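PDB 2WTB: peroxisomal fatty acid beta-oxidation multifunctional protein MFP2 from Arabidopsis thaliana, which catalyses the enoyl-CoA hydratase and 3-hydroxyacyl-CoA dehydrogenase steps of peroxisomal fatty acid beta-oxidation during seed germination. Local coordinates for residues F290-G295 with L654-I659; R641-A644 with K650-D653; A705-K710 with L714-K719. All blocks are in the same frame, centred on the assembly; numbering follows the deposited sequence.

Interaction 1: F290-G295 with L654-I659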
loop_
_atom_site.group_PDB
_atom_site.type_symbol
_atom_site.label_atom_id
_atom_site.label_comp_id
_atom_site.label_asym_id
_atom_site.label_seq_id
_atom_site.Cartn_x
_atom_site.Cartn_y
_atom_site.Cartn_z
ATOM N N PHE A 290 0.914 2.305 7.457
ATOM C CA PHE A 290 0.911 3.587 6.766
ATOM C C PHE A 290 2.279 4.262 6.841
ATOM O O PHE A 290 2.845 4.651 5.818
ATOM C CB PHE A 290 -0.171 4.501 7.343
ATOM C CG PHE A 290 -0.036 5.940 6.930
ATOM C CD1 PHE A 290 -0.412 6.350 5.660
ATOM C CD2 PHE A 290 0.463 6.885 7.814
ATOM C CE1 PHE A 290 -0.292 7.672 5.279
ATOM C CE2 PHE A 290 0.585 8.209 7.438
ATOM C CZ PHE A 290 0.207 8.602 6.169
ATOM N N PHE A 291 2.810 4.396 8.052
ATOM C CA PHE A 291 4.109 5.032 8.249
ATOM C C PHE A 291 5.258 4.186 7.701
ATOM O O PHE A 291 6.166 4.705 7.046
ATOM C CB PHE A 291 4.337 5.338 9.729
ATOM C CG PHE A 291 3.424 6.394 10.276
ATOM C CD1 PHE A 291 3.761 7.733 10.185
ATOM C CD2 PHE A 291 2.227 6.050 10.877
ATOM C CE1 PHE A 291 2.922 8.708 10.685
ATOM C CE2 PHE A 291 1.384 7.021 11.382
ATOM C CZ PHE A 291 1.732 8.353 11.285
ATOM N N SER A 292 5.212 2.886 7.977
ATOM C CA SER A 292 6.241 1.959 7.524
ATOM C C SER A 292 6.370 1.961 6.007
ATOM O O SER A 292 7.467 1.798 5.469
ATOM C CB SER A 292 5.955 0.543 8.028
ATOM O OG SER A 292 6.112 0.462 9.433
ATOM N N GLN A 293 5.246 2.141 5.322
ATOM C CA GLN A 293 5.253 2.310 3.874
ATOM C C GLN A 293 6.160 3.474 3.478
ATOM O O GLN A 293 6.887 3.408 2.484
ATOM C CB GLN A 293 3.834 2.564 3.368
ATOM C CG GLN A 293 3.769 3.346 2.069
ATOM C CD GLN A 293 4.346 2.578 0.900
ATOM O OE1 GLN A 293 5.007 3.150 0.032
ATOM N NE2 GLN A 293 4.104 1.274 0.872
ATOM N N ARG A 294 6.112 4.539 4.271
ATOM C CA ARG A 294 6.869 5.749 3.988
ATOM C C ARG A 294 8.361 5.607 4.278
ATOM O O ARG A 294 9.194 6.170 3.566
ATOM C CB ARG A 294 6.311 6.914 4.802
ATOM C CG ARG A 294 4.985 7.446 4.314
ATOM C CD ARG A 294 4.624 8.710 5.069
ATOM N NE ARG A 294 3.525 9.437 4.446
ATOM C CZ ARG A 294 3.235 10.706 4.710
ATOM N NH1 ARG A 294 3.968 11.383 5.582
ATOM N NH2 ARG A 294 2.218 11.299 4.100
ATOM N N GLY A 295 8.691 4.858 5.324
ATOM C CA GLY A 295 10.053 4.809 5.826
ATOM C C GLY A 295 10.990 3.835 5.140
ATOM O O GLY A 295 12.131 3.667 5.571
ATOM N N LEU A 654 10.622 -5.144 6.885
ATOM C CA LEU A 654 10.185 -6.531 6.784
ATOM C C LEU A 654 8.658 -6.623 6.759
ATOM O O LEU A 654 8.088 -7.447 6.043
ATOM C CB LEU A 654 10.746 -7.354 7.941
ATOM C CG LEU A 654 12.255 -7.599 7.918
ATOM C CD1 LEU A 654 12.641 -8.589 9.005
ATOM C CD2 LEU A 654 12.692 -8.102 6.552
ATOM N N ASP A 655 8.005 -5.768 7.542
ATOM C CA ASP A 655 6.547 -5.716 7.578
ATOM C C ASP A 655 5.978 -5.420 6.196
ATOM O O ASP A 655 5.201 -6.210 5.657
ATOM C CB ASP A 655 6.070 -4.665 8.584
ATOM C CG ASP A 655 6.366 -5.055 10.020
ATOM O OD1 ASP A 655 6.432 -6.269 10.303
ATOM O OD2 ASP A 655 6.526 -4.151 10.868
ATOM N N ILE A 656 6.369 -4.281 5.629
ATOM C CA ILE A 656 5.928 -3.893 4.291
ATOM C C ILE A 656 6.263 -4.966 3.261
ATOM O O ILE A 656 5.475 -5.236 2.354
ATOM C CB ILE A 656 6.541 -2.540 3.849
ATOM C CG1 ILE A 656 5.583 -1.390 4.158
ATOM C CG2 ILE A 656 6.826 -2.538 2.358
ATOM C CD1 ILE A 656 5.072 -1.380 5.569
ATOM N N ALA A 657 7.430 -5.584 3.407
ATOM C CA ALA A 657 7.870 -6.602 2.461
ATOM C C ALA A 657 6.912 -7.787 2.431
ATOM O O ALA A 657 6.376 -8.134 1.380
ATOM C CB ALA A 657 9.287 -7.059 2.781
ATOM N N GLY A 658 6.697 -8.403 3.589
ATOM C CA GLY A 658 5.778 -9.519 3.694
ATOM C C GLY A 658 4.387 -9.124 3.245
ATOM O O GLY A 658 3.719 -9.861 2.521
ATOM N N ILE A 659 3.953 -7.944 3.674
ATOM C CA ILE A 659 2.637 -7.429 3.316
ATOM C C ILE A 659 2.478 -7.263 1.811
ATOM O O ILE A 659 1.521 -7.757 1.219
ATOM C CB ILE A 659 2.371 -6.067 3.987
ATOM C CG1 ILE A 659 2.023 -6.257 5.464
ATOM C CG2 ILE A 659 1.259 -5.319 3.263
ATOM C CD1 ILE A 659 1.845 -4.960 6.221
#
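Ser292 and Gln293 meet Ile656 across two helices, while the flat groups of helix 281-294 pack together away from that contact. Phe290 turns the edge of its ring to Phe291, and its CD2 sits over the ring centre of Phe291, 3.6 Å above the plane. Its CZ lies over one face of the Arg294 guanidinium, displaced toward the rim. The contact with helix 651-662 is made by one branch of Ile656. Its CD1 methyl lies against Ser292 CB; the 3.2 Å modelled there is short for two carbons and is doubtful in detail. The same CD1 comes 3.5 Å from the backbone N of Gln293, and CG1 lies 3.7 Å from the CA of Gln293. The bond from CA to CB points across the contact in both Ser292 and Ile656. The two segments, 359 residues apart in the chain, join helix 281-294 to helix 651-662. No hydrogen bond crosses between them. The polar ends are satisfied elsewhere: Ser292 OG bonds to His288 O, Gln293 OE1 to Thr486 OG1, and Asp655 OD1 to Met672 N and Phe673 N. The contact is therefore van der Waals packing of the Ile656 branch on Ser292 CB and on the backbone of Gln293.

Interaction 2: R641-A644 with K650-D653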
loop_
_atom_site.group_PDB
_atom_site.type_symbol
_atom_site.label_atom_id
_atom_site.label_comp_id
_atom_site.label_asym_id
_atom_site.label_seq_id
_atom_site.Cartn_x
_atom_site.Cartn_y
_atom_site.Cartn_z
ATOM N N ARG A 641 16.256 -13.695 11.667
ATOM C CA ARG A 641 17.573 -13.957 11.103
ATOM C C ARG A 641 17.920 -12.852 10.110
ATOM O O ARG A 641 19.008 -12.274 10.155
ATOM C CB ARG A 641 17.598 -15.310 10.395
ATOM C CG ARG A 641 17.367 -16.512 11.298
ATOM C CD ARG A 641 17.653 -17.810 10.552
ATOM N NE ARG A 641 17.601 -18.982 11.422
ATOM C CZ ARG A 641 16.533 -19.761 11.562
ATOM N NH1 ARG A 641 15.421 -19.491 10.890
ATOM N NH2 ARG A 641 16.573 -20.809 12.374
ATOM N N VAL A 642 16.980 -12.564 9.216
ATOM C CA VAL A 642 17.153 -11.509 8.227
ATOM C C VAL A 642 17.389 -10.157 8.888
ATOM O O VAL A 642 18.260 -9.394 8.471
ATOM C CB VAL A 642 15.930 -11.412 7.295
ATOM C CG1 VAL A 642 15.903 -10.069 6.580
ATOM C CG2 VAL A 642 15.934 -12.558 6.298
ATOM N N PHE A 643 16.611 -9.865 9.923
ATOM C CA PHE A 643 16.712 -8.590 10.619
ATOM C C PHE A 643 18.011 -8.478 11.410
ATOM O O PHE A 643 18.649 -7.425 11.433
ATOM C CB PHE A 643 15.514 -8.395 11.545
ATOM C CG PHE A 643 15.539 -7.103 12.301
ATOM C CD1 PHE A 643 15.756 -5.905 11.642
ATOM C CD2 PHE A 643 15.334 -7.082 13.668
ATOM C CE1 PHE A 643 15.777 -4.711 12.334
ATOM C CE2 PHE A 643 15.351 -5.891 14.365
ATOM C CZ PHE A 643 15.573 -4.704 13.696
ATOM N N ALA A 644 18.396 -9.571 12.057
ATOM C CA ALA A 644 19.602 -9.594 12.874
ATOM C C ALA A 644 20.857 -9.510 12.016
ATOM O O ALA A 644 21.787 -8.768 12.331
ATOM C CB ALA A 644 19.632 -10.844 13.730
ATOM N N LYS A 650 15.504 -2.188 8.827
ATOM C CA LYS A 650 14.672 -2.002 10.004
ATOM C C LYS A 650 13.473 -2.942 9.961
ATOM O O LYS A 650 13.013 -3.324 8.884
ATOM C CB LYS A 650 14.199 -0.551 10.084
ATOM C CG LYS A 650 13.296 -0.137 8.936
ATOM C CD LYS A 650 12.965 1.345 8.992
ATOM C CE LYS A 650 14.060 2.186 8.353
ATOM N NZ LYS A 650 14.115 1.988 6.876
ATOM N N ALA A 651 12.971 -3.311 11.134
ATOM C CA ALA A 651 11.846 -4.234 11.228
ATOM C C ALA A 651 10.681 -3.800 10.339
ATOM O O ALA A 651 10.077 -4.623 9.650
ATOM C CB ALA A 651 11.390 -4.365 12.675
ATOM N N ALA A 652 10.378 -2.504 10.351
ATOM C CA ALA A 652 9.238 -1.977 9.607
ATOM C C ALA A 652 9.344 -2.247 8.108
ATOM O O ALA A 652 8.334 -2.254 7.403
ATOM C CB ALA A 652 9.070 -0.490 9.872
ATOM N N ASP A 653 10.563 -2.464 7.625
ATOM C CA ASP A 653 10.764 -2.811 6.221
ATOM C C ASP A 653 10.322 -4.249 5.949
ATOM O O ASP A 653 9.719 -4.538 4.914
ATOM C CB ASP A 653 12.221 -2.613 5.807
ATOM C CG ASP A 653 12.563 -1.153 5.536
ATOM O OD1 ASP A 653 11.632 -0.327 5.407
ATOM O OD2 ASP A 653 13.768 -0.834 5.446
#
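Phe643 and Ala651 bring their CA atoms to 6.6 Å, where the end of helix 624-644 passes the start of helix 651-662. Two consecutive helices are joined here by a short connection, with five residues between the segments and Lys650 as the N-cap of the second helix. Phe643 carries the contact from the first helix. Its CG is anti to the backbone N, with chi1 at -180°, and this sends the ring across to the first turn of helix 651-662. One ring face looks at Ala651, whose CA lies 4.1 Å above the ring plane, offset toward the rim. The CE1 corner comes closest: it is 3.4 Å from the backbone N of Ala651. The same CE1 is 3.7 Å from Lys650 CA, which approaches the ring obliquely. Phe643 CZ meets the methyl CB of Ala651 at 4.3 Å. The ring thus packs mostly on backbone atoms, and no hydrogen bond joins the segments. With an alanine here the ring is gone, and a gap would probably open beside the backbone of Lys650 and Ala651. Lys650 points its CB away from Phe643, and the end of its chain bends to bring NZ to Asp653. Its ammonium bonds to Gly295 O and to Lys298 O. Within the first turn, Lys650 NZ forms a salt bridge with Asp653 OD2 at 3.2 Å; NZ comes to this oxygen from above the carboxylate plane, 37° out of it.

Interaction 3: A705-K710 with L714-K719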
loop_
_atom_site.group_PDB
_atom_site.type_symbol
_atom_site.label_atom_id
_atom_site.label_comp_id
_atom_site.label_asym_id
_atom_site.label_seq_id
_atom_site.Cartn_x
_atom_site.Cartn_y
_atom_site.Cartn_z
ATOM N N ALA A 705 15.758 -16.206 20.344
ATOM C CA ALA A 705 15.899 -16.849 21.644
ATOM C C ALA A 705 16.328 -15.861 22.724
ATOM O O ALA A 705 15.701 -15.769 23.779
ATOM C CB ALA A 705 16.884 -18.007 21.558
ATOM N N GLU A 706 17.396 -15.118 22.449
ATOM C CA GLU A 706 17.951 -14.188 23.425
ATOM C C GLU A 706 16.940 -13.103 23.794
ATOM O O GLU A 706 16.872 -12.673 24.945
ATOM C CB GLU A 706 19.236 -13.557 22.885
ATOM C CG GLU A 706 20.362 -13.454 23.907
ATOM C CD GLU A 706 20.056 -12.491 25.038
ATOM O OE1 GLU A 706 19.341 -11.495 24.798
ATOM O OE2 GLU A 706 20.538 -12.727 26.167
ATOM N N ARG A 707 16.152 -12.670 22.814
ATOM C CA ARG A 707 15.151 -11.634 23.046
ATOM C C ARG A 707 13.873 -12.191 23.663
ATOM O O ARG A 707 13.226 -11.527 24.472
ATOM C CB ARG A 707 14.821 -10.894 21.750
ATOM C CG ARG A 707 15.887 -9.907 21.316
ATOM C CD ARG A 707 15.344 -8.925 20.292
ATOM N NE ARG A 707 16.303 -7.865 19.994
ATOM C CZ ARG A 707 16.032 -6.804 19.245
ATOM N NH1 ARG A 707 14.826 -6.659 18.714
ATOM N NH2 ARG A 707 16.962 -5.886 19.025
ATOM N N GLY A 708 13.512 -13.408 23.271
ATOM C CA GLY A 708 12.296 -14.037 23.755
ATOM C C GLY A 708 12.323 -14.299 25.249
ATOM O O GLY A 708 11.330 -14.089 25.945
ATOM N N SER A 709 13.468 -14.760 25.742
ATOM C CA SER A 709 13.624 -15.062 27.158
ATOM C C SER A 709 13.431 -13.819 28.018
ATOM O O SER A 709 12.795 -13.872 29.070
ATOM C CB SER A 709 15.001 -15.671 27.420
ATOM O OG SER A 709 15.195 -16.831 26.631
ATOM N N LYS A 710 13.984 -12.698 27.564
ATOM C CA LYS A 710 13.883 -11.443 28.298
ATOM C C LYS A 710 12.522 -10.786 28.087
ATOM O O LYS A 710 12.197 -9.788 28.732
ATOM C CB LYS A 710 15.001 -10.487 27.876
ATOM C CG LYS A 710 16.399 -11.064 28.023
ATOM N N LEU A 714 10.896 -7.686 19.507
ATOM C CA LEU A 714 11.747 -8.186 18.434
ATOM C C LEU A 714 12.029 -7.113 17.387
ATOM O O LEU A 714 13.065 -7.138 16.723
ATOM C CB LEU A 714 11.105 -9.404 17.764
ATOM C CG LEU A 714 10.868 -10.637 18.637
ATOM C CD1 LEU A 714 10.184 -11.735 17.836
ATOM C CD2 LEU A 714 12.175 -11.136 19.230
ATOM N N SER A 715 11.098 -6.178 17.238
ATOM C CA SER A 715 11.216 -5.139 16.224
ATOM C C SER A 715 12.189 -4.048 16.655
ATOM O O SER A 715 12.558 -3.184 15.860
ATOM C CB SER A 715 9.844 -4.536 15.910
ATOM O OG SER A 715 9.001 -5.491 15.288
ATOM N N ALA A 716 12.600 -4.096 17.918
ATOM C CA ALA A 716 13.561 -3.137 18.446
ATOM C C ALA A 716 14.859 -3.191 17.647
ATOM O O ALA A 716 15.298 -4.268 17.243
ATOM C CB ALA A 716 13.830 -3.411 19.918
ATOM N N PRO A 717 15.471 -2.021 17.414
ATOM C CA PRO A 717 16.707 -1.909 16.633
ATOM C C PRO A 717 17.789 -2.852 17.137
ATOM O O PRO A 717 17.879 -3.104 18.339
ATOM C CB PRO A 717 17.128 -0.455 16.863
ATOM C CG PRO A 717 15.849 0.261 17.116
ATOM C CD PRO A 717 14.994 -0.708 17.881
ATOM N N VAL A 718 18.598 -3.368 16.218
ATOM C CA VAL A 718 19.679 -4.276 16.571
ATOM C C VAL A 718 20.817 -3.519 17.247
ATOM O O VAL A 718 21.248 -2.470 16.768
ATOM C CB VAL A 718 20.216 -5.008 15.331
ATOM C CG1 VAL A 718 21.348 -5.945 15.715
ATOM C CG2 VAL A 718 19.091 -5.769 14.641
ATOM N N LYS A 719 21.294 -4.052 18.367
ATOM C CA LYS A 719 22.378 -3.422 19.113
ATOM C C LYS A 719 23.493 -4.417 19.411
ATOM O O LYS A 719 23.952 -5.134 18.523
ATOM C CB LYS A 719 21.850 -2.813 20.415
#
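Arg707 turns its CG beside the backbone N (chi1 -76°), opposite the carbonyl carbon, and then runs extended from CG to NE. This carries the guanidinium from helix 702-710 across to the C-terminal tail, which has no regular secondary structure here. Leu714 brings its CD2 methyl to Arg707 CB at 3.7 Å, with CD a little farther. The two side chains cross obliquely, and CD2 covers the aliphatic part of the arginine near these two atoms. The charged end meets the tail edge-on, with the carbonyl oxygens of Ala716 and Pro717 near the guanidinium plane. NH1 and NH2 of Arg707 both donate to Ala716 O, at 2.8 and 2.9 Å. They arrive from the same face of that carbonyl. NH1 is tilted 26° from its plane, while NH2 stands well above it, 61° out. NH2 also makes a weak bond to Pro717 O at 3.0 Å. Leu714 O is near NH1 too, but the angle is too poor for a hydrogen bond. The methyl CB of Ala716 is 3.6 Å from NH1. Just upstream, the backbone N atoms of Leu714 and Ser715 bond to the carboxylate of Asp676. The last three residues, the inferred peroxisomal targeting signal, lie beyond the modelled chain. The acceptors across this contact are neutral backbone carbonyls. The arginine therefore probably helps fix the course of the tail through its main chain, and no carboxylate balances its charge across the two segments.

How the interactions relate
The three contacts form a chain of neighbours. Interactions 1 and 2 share helix 651-662, and their centres are 11 Å apart. Gly295 O and Lys650 NZ join them by a probable hydrogen bond of 2.9 Å, and Ser292 OG packs on Ala652 CB. Interactions 2 and 3 are also 11 Å apart at their centres. Phe643 of interaction 2 reaches interaction 3: its CE2 lies 3.3 Å from Ala716 O, the oxygen that Arg707 grips. Ala651 CB packs on Ser715 CB nearby. Interactions 1 and 3 do not touch; their centres are about 20 Å apart and their nearest atoms about 5 Å. All three lie away from the predicted hydratase residues Glu119 and Glu139.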